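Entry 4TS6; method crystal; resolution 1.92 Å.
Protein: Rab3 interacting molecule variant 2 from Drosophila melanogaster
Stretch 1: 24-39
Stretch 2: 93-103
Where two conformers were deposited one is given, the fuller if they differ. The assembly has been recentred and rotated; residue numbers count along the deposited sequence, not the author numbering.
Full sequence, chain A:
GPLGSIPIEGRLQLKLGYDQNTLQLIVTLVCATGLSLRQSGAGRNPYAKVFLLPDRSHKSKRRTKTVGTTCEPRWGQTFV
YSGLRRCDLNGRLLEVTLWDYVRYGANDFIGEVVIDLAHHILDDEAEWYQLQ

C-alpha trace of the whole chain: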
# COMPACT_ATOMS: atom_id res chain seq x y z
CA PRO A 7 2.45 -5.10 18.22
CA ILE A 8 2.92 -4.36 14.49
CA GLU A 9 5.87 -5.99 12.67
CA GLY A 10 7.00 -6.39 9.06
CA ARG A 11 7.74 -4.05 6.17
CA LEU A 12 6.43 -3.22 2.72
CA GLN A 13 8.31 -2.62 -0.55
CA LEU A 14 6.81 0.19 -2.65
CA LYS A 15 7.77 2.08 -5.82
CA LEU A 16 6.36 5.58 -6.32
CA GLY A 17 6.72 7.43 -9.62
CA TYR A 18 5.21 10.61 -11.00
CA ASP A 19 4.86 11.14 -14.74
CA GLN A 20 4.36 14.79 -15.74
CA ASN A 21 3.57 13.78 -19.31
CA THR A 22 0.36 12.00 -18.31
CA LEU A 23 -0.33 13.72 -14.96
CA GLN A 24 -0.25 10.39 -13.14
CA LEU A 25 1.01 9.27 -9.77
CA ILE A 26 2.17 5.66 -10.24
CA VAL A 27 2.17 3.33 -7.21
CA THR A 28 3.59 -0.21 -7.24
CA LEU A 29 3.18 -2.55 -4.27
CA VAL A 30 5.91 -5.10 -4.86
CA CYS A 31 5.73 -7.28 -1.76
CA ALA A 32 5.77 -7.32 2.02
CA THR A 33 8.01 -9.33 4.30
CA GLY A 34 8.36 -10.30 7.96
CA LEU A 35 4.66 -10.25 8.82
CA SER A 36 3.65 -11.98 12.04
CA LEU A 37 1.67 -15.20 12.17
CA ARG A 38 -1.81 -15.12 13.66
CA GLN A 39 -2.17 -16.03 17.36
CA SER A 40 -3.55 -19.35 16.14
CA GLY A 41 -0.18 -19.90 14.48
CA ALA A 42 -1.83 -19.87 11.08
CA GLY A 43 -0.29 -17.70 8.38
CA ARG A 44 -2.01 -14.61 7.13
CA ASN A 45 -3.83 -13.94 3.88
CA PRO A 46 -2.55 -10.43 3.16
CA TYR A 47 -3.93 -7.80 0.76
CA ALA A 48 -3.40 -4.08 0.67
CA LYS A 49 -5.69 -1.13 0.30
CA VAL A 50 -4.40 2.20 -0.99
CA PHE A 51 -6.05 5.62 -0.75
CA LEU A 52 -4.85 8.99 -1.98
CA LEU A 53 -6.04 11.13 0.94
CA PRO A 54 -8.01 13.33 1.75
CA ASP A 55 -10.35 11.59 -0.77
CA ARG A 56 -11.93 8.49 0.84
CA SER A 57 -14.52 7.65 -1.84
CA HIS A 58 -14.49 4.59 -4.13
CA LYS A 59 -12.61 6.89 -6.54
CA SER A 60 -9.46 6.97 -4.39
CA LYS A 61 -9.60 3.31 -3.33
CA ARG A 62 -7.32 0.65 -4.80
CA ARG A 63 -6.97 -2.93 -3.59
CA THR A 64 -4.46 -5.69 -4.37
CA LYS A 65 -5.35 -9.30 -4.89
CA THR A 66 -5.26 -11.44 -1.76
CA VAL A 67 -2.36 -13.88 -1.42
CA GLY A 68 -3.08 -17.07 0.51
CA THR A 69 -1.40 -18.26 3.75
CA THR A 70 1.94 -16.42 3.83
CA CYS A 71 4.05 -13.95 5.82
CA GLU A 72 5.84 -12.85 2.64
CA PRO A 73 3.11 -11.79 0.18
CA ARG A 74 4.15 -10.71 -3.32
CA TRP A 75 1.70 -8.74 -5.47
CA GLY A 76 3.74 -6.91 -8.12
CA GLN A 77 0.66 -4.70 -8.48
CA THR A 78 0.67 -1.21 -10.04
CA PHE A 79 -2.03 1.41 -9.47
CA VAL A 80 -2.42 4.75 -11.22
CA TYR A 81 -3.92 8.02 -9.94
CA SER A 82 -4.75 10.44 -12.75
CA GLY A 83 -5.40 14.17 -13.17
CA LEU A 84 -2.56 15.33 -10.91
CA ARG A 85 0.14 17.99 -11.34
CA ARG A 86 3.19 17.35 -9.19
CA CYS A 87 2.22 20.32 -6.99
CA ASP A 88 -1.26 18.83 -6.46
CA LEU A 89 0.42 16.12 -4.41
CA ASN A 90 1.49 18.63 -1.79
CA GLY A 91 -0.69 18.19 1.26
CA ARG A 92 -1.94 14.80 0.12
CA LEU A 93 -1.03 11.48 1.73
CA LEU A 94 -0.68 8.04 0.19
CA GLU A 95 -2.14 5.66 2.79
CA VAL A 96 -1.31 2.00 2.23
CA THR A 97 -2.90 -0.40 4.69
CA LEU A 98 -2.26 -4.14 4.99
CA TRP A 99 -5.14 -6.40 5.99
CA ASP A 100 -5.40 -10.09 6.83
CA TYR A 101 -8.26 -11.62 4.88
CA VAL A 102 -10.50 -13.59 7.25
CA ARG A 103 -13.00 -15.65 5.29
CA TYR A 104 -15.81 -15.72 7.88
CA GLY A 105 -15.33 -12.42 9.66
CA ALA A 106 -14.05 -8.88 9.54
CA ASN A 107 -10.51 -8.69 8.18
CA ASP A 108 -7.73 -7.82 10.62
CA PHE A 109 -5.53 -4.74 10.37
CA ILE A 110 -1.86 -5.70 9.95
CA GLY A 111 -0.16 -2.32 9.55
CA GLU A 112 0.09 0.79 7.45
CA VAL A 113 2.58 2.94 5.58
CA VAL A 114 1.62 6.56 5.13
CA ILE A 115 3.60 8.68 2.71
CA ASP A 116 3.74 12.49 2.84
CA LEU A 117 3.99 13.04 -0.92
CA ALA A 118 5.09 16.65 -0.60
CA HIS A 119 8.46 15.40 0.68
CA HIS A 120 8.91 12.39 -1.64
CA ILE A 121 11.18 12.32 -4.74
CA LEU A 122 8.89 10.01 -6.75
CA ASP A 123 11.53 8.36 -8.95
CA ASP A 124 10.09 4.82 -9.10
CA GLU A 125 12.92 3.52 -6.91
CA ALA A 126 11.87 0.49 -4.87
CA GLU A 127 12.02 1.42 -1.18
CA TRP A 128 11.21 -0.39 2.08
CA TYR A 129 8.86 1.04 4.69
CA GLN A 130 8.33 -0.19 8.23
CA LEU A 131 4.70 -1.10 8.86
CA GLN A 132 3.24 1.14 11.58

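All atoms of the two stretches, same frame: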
# COMPACT_ATOMS: atom_id res chain seq x y z
N GLN A 24 0.11 11.59 -13.89
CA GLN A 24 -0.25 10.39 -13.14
C GLN A 24 0.73 10.12 -12.03
O GLN A 24 1.95 10.23 -12.22
CB GLN A 24 -0.30 9.18 -14.07
CG GLN A 24 -1.46 9.24 -15.07
CD GLN A 24 -1.42 8.09 -16.06
OE1 GLN A 24 -0.35 7.63 -16.45
NE2 GLN A 24 -2.59 7.63 -16.48
N LEU A 25 0.20 9.80 -10.86
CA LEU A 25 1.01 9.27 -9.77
C LEU A 25 0.97 7.76 -9.96
O LEU A 25 -0.11 7.19 -10.08
CB LEU A 25 0.40 9.64 -8.42
CG LEU A 25 1.07 8.99 -7.20
CD1 LEU A 25 2.49 9.51 -7.09
CD2 LEU A 25 0.29 9.29 -5.92
N ILE A 26 2.13 7.11 -10.01
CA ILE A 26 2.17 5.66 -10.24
C ILE A 26 2.68 4.95 -8.98
O ILE A 26 3.75 5.29 -8.46
CB ILE A 26 3.04 5.30 -11.45
CG1 ILE A 26 2.51 6.02 -12.71
CG2 ILE A 26 3.06 3.80 -11.67
CD1 ILE A 26 3.52 6.11 -13.83
N VAL A 27 1.90 3.99 -8.49
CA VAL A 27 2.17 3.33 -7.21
C VAL A 27 2.28 1.83 -7.44
O VAL A 27 1.33 1.21 -7.93
CB VAL A 27 1.03 3.60 -6.20
CG1 VAL A 27 1.32 2.93 -4.85
CG2 VAL A 27 0.84 5.08 -6.01
N THR A 28 3.43 1.25 -7.11
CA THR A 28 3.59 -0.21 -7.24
C THR A 28 3.84 -0.83 -5.87
O THR A 28 4.81 -0.48 -5.19
CB THR A 28 4.70 -0.60 -8.24
OG1 THR A 28 4.43 -0.02 -9.52
CG2 THR A 28 4.77 -2.13 -8.39
N LEU A 29 2.96 -1.75 -5.47
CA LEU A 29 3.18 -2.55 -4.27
C LEU A 29 3.86 -3.84 -4.69
O LEU A 29 3.24 -4.72 -5.28
CB LEU A 29 1.87 -2.87 -3.58
CG LEU A 29 1.31 -1.78 -2.68
CD1 LEU A 29 0.96 -0.53 -3.45
CD2 LEU A 29 0.09 -2.31 -2.03
N VAL A 30 5.14 -3.95 -4.39
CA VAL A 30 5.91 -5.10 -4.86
C VAL A 30 5.59 -6.30 -3.99
O VAL A 30 5.07 -7.31 -4.47
CB VAL A 30 7.40 -4.81 -4.83
CG1 VAL A 30 8.19 -5.99 -5.36
CG2 VAL A 30 7.69 -3.56 -5.64
N CYS A 31 5.89 -6.17 -2.70
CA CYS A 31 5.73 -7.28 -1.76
C CYS A 31 5.79 -6.74 -0.35
O CYS A 31 6.02 -5.55 -0.14
CB CYS A 31 6.85 -8.30 -1.95
SG CYS A 31 8.46 -7.73 -1.35
N ALA A 32 5.58 -7.63 0.61
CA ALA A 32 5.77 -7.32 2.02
C ALA A 32 6.51 -8.49 2.60
O ALA A 32 6.44 -9.59 2.06
CB ALA A 32 4.42 -7.14 2.72
N THR A 33 7.21 -8.27 3.70
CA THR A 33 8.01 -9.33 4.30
C THR A 33 7.98 -9.22 5.82
O THR A 33 7.75 -8.14 6.35
CB THR A 33 9.48 -9.26 3.78
OG1 THR A 33 10.16 -10.48 4.07
CG2 THR A 33 10.23 -8.12 4.42
N GLY A 34 8.21 -10.33 6.51
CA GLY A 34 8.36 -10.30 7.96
C GLY A 34 7.07 -10.11 8.74
O GLY A 34 7.10 -9.74 9.92
N LEU A 35 5.93 -10.36 8.11
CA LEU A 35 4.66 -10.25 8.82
C LEU A 35 4.57 -11.32 9.90
O LEU A 35 5.16 -12.40 9.79
CB LEU A 35 3.49 -10.40 7.85
CG LEU A 35 3.55 -9.50 6.62
CD1 LEU A 35 2.31 -9.71 5.79
CD2 LEU A 35 3.72 -8.03 7.00
N SER A 36 3.84 -11.02 10.97
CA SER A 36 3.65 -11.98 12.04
C SER A 36 2.69 -13.07 11.59
O SER A 36 1.92 -12.88 10.64
CB SER A 36 3.03 -11.27 13.24
OG SER A 36 1.84 -10.60 12.83
N LEU A 37 2.73 -14.20 12.28
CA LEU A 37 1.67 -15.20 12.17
C LEU A 37 0.47 -14.72 12.98
O LEU A 37 0.57 -13.78 13.77
CB LEU A 37 2.15 -16.54 12.71
CG LEU A 37 3.42 -17.14 12.13
CD1 LEU A 37 3.92 -18.31 12.98
CD2 LEU A 37 3.18 -17.59 10.70
N ARG A 38 -0.68 -15.36 12.78
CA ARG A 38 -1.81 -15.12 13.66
C ARG A 38 -1.53 -15.79 15.01
O ARG A 38 -0.63 -16.63 15.10
CB ARG A 38 -3.09 -15.68 13.05
CG ARG A 38 -3.45 -15.07 11.71
CD ARG A 38 -4.75 -15.69 11.20
NE ARG A 38 -5.19 -15.09 9.94
CZ ARG A 38 -6.09 -15.63 9.13
NH1 ARG A 38 -6.43 -15.01 8.01
NH2 ARG A 38 -6.64 -16.80 9.43
N GLN A 39 -2.29 -15.42 16.04
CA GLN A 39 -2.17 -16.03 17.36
C GLN A 39 -2.32 -17.54 17.24
O GLN A 39 -1.60 -18.30 17.88
CB GLN A 39 -3.27 -15.52 18.27
CG GLN A 39 -3.66 -14.08 18.01
CD GLN A 39 -2.94 -13.13 18.94
OE1 GLN A 39 -1.86 -13.43 19.45
NE2 GLN A 39 -3.55 -11.97 19.17
N LEU A 93 -1.73 12.60 1.11
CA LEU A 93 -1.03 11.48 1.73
C LEU A 93 -1.37 10.21 0.98
O LEU A 93 -2.52 10.00 0.63
CB LEU A 93 -1.48 11.30 3.19
CG LEU A 93 -1.20 12.45 4.15
CD1 LEU A 93 -1.72 12.10 5.53
CD2 LEU A 93 0.27 12.74 4.21
N LEU A 94 -0.38 9.37 0.71
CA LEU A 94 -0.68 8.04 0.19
C LEU A 94 -0.75 7.11 1.40
O LEU A 94 0.22 6.95 2.13
CB LEU A 94 0.41 7.56 -0.77
CG LEU A 94 0.06 6.29 -1.56
CD1 LEU A 94 -0.97 6.64 -2.61
CD2 LEU A 94 1.30 5.68 -2.20
N GLU A 95 -1.92 6.50 1.61
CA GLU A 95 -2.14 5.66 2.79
C GLU A 95 -2.28 4.23 2.30
O GLU A 95 -3.24 3.91 1.61
CB GLU A 95 -3.42 6.10 3.52
CG GLU A 95 -3.68 5.38 4.86
CD GLU A 95 -5.12 5.52 5.34
OE1 GLU A 95 -5.38 6.20 6.37
OE2 GLU A 95 -6.01 4.93 4.67
N VAL A 96 -1.30 3.40 2.64
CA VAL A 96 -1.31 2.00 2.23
C VAL A 96 -1.52 1.17 3.49
O VAL A 96 -0.73 1.25 4.44
CB VAL A 96 0.03 1.57 1.59
CG1 VAL A 96 -0.03 0.10 1.16
CG2 VAL A 96 0.39 2.49 0.40
N THR A 97 -2.59 0.38 3.51
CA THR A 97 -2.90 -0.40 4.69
C THR A 97 -2.92 -1.88 4.35
O THR A 97 -3.54 -2.27 3.37
CB THR A 97 -4.25 0.00 5.27
OG1 THR A 97 -4.29 1.42 5.49
CG2 THR A 97 -4.49 -0.70 6.58
N LEU A 98 -2.23 -2.69 5.15
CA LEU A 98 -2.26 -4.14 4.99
C LEU A 98 -3.32 -4.76 5.89
O LEU A 98 -3.43 -4.40 7.06
CB LEU A 98 -0.90 -4.77 5.33
CG LEU A 98 0.02 -5.08 4.15
CD1 LEU A 98 0.20 -3.85 3.32
CD2 LEU A 98 1.37 -5.59 4.61
N TRP A 99 -4.03 -5.73 5.33
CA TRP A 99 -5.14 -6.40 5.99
C TRP A 99 -4.99 -7.90 5.85
O TRP A 99 -4.44 -8.37 4.86
CB TRP A 99 -6.43 -5.98 5.31
CG TRP A 99 -6.69 -4.50 5.43
CD1 TRP A 99 -6.33 -3.52 4.55
CD2 TRP A 99 -7.35 -3.86 6.51
NE1 TRP A 99 -6.75 -2.29 5.03
CE2 TRP A 99 -7.37 -2.48 6.24
CE3 TRP A 99 -7.94 -4.32 7.70
CZ2 TRP A 99 -7.96 -1.55 7.11
CZ3 TRP A 99 -8.52 -3.40 8.56
CH2 TRP A 99 -8.53 -2.03 8.26
N ASP A 100 -5.49 -8.64 6.83
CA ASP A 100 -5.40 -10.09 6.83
C ASP A 100 -6.79 -10.56 6.48
O ASP A 100 -7.73 -10.32 7.22
CB ASP A 100 -5.00 -10.59 8.22
CG ASP A 100 -4.81 -12.09 8.29
OD1 ASP A 100 -4.82 -12.76 7.23
OD2 ASP A 100 -4.66 -12.62 9.41
N TYR A 101 -6.94 -11.16 5.30
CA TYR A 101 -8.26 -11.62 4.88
C TYR A 101 -8.74 -12.80 5.74
O TYR A 101 -8.09 -13.85 5.80
CB TYR A 101 -8.25 -11.99 3.40
CG TYR A 101 -9.49 -12.72 2.94
CD1 TYR A 101 -10.69 -12.05 2.77
CD2 TYR A 101 -9.45 -14.07 2.65
CE1 TYR A 101 -11.83 -12.71 2.34
CE2 TYR A 101 -10.58 -14.74 2.21
CZ TYR A 101 -11.76 -14.06 2.06
OH TYR A 101 -12.88 -14.73 1.63
N VAL A 102 -9.86 -12.58 6.42
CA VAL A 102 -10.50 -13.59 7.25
C VAL A 102 -11.79 -13.99 6.55
O VAL A 102 -12.65 -13.15 6.31
CB VAL A 102 -10.79 -13.04 8.66
CG1 VAL A 102 -11.51 -14.10 9.49
CG2 VAL A 102 -9.47 -12.59 9.34
N ARG A 103 -11.92 -15.26 6.19
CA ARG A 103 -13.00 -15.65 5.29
C ARG A 103 -14.38 -15.47 5.92
O ARG A 103 -15.32 -15.02 5.25
CB ARG A 103 -12.82 -17.09 4.78
CG ARG A 103 -13.98 -17.59 3.93
CD ARG A 103 -13.74 -19.03 3.42
NE ARG A 103 -12.54 -19.12 2.59
CZ ARG A 103 -12.49 -18.75 1.31
NH1 ARG A 103 -13.57 -18.26 0.72
NH2 ARG A 103 -11.36 -18.87 0.63
O HOH W 1 -9.34 -17.12 7.55

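Two strands that pack face to face, without sharing backbone hydrogen bonds, must be held together by their side chains, and such a contact often divides into an apolar interior and a polar clasp at its margin. The Rab3 interacting molecule variant from Drosophila offers a compact example. Strand 24-33 and the strand beginning at Leu 93 run in broadly the same sense, their N-to-C directions 52° apart, with axes no closer than 10.8 Å. Paired CA atoms such as those of Val 27 and Leu 94 lie 9.2 Å apart, a spacing that leaves room for a layer of side chains.

The alternation of a β-strand decides which residues fill that layer. Leu 25, Val 27 and Leu 29 point toward the partner, as do Leu 94, Val 96 and Leu 98, while the residues between them are out of reach. Leu 94, one of the largest contributors, touches two neighbours. Both its methyls pack against Val 27, CD2 of Leu 94 resting 3.8 Å from CG1 of Val 27; CD1 of Leu 94 also lies 4.4 Å from CD2 of Leu 25. Leu 98 also touches two neighbours, but with a single methyl. Its CD2 sits 3.9 Å from CB of Ala 32 and 4.1 Å from CD2 of Leu 35, so the apolar layer continues past the end of the first strand into the loop. Between these two leucines, CG1 of Val 96 meets CD2 of Leu 29 at 4.0 Å. All of these residues are buried, and the separations are those of ordinary van der Waals packing.

Farther along, Arg 38 covers more surface than any other residue in the contact, and here the chemistry changes. Its side chain is extended, with chi1 in m and both chi2 and chi3 in t, which carries the guanidinium to the carboxylate of Asp 100. The salt bridge is bidentate: NE of Arg 38 donates to OD2 of Asp 100 at 2.6 Å, and NH1 of Arg 38 donates to OD1 of Asp 100 at 2.9 Å. Donor angles of 159° and 165° show both hydrogens aimed well at their acceptors. Asp 100 is itself buried, and both its carboxylate oxygens also accept hydrogen bonds elsewhere in the structure. The edge of the guanidinium also brings NH1 of Arg 38 to 3.0 Å from O of Tyr 101, whereas CG2 of Val 102 lies over one face, 4.1 Å from NH1 of Arg 38. Thus one arginine combines charge pairing at the edge of its guanidinium with a methyl group packed over one face.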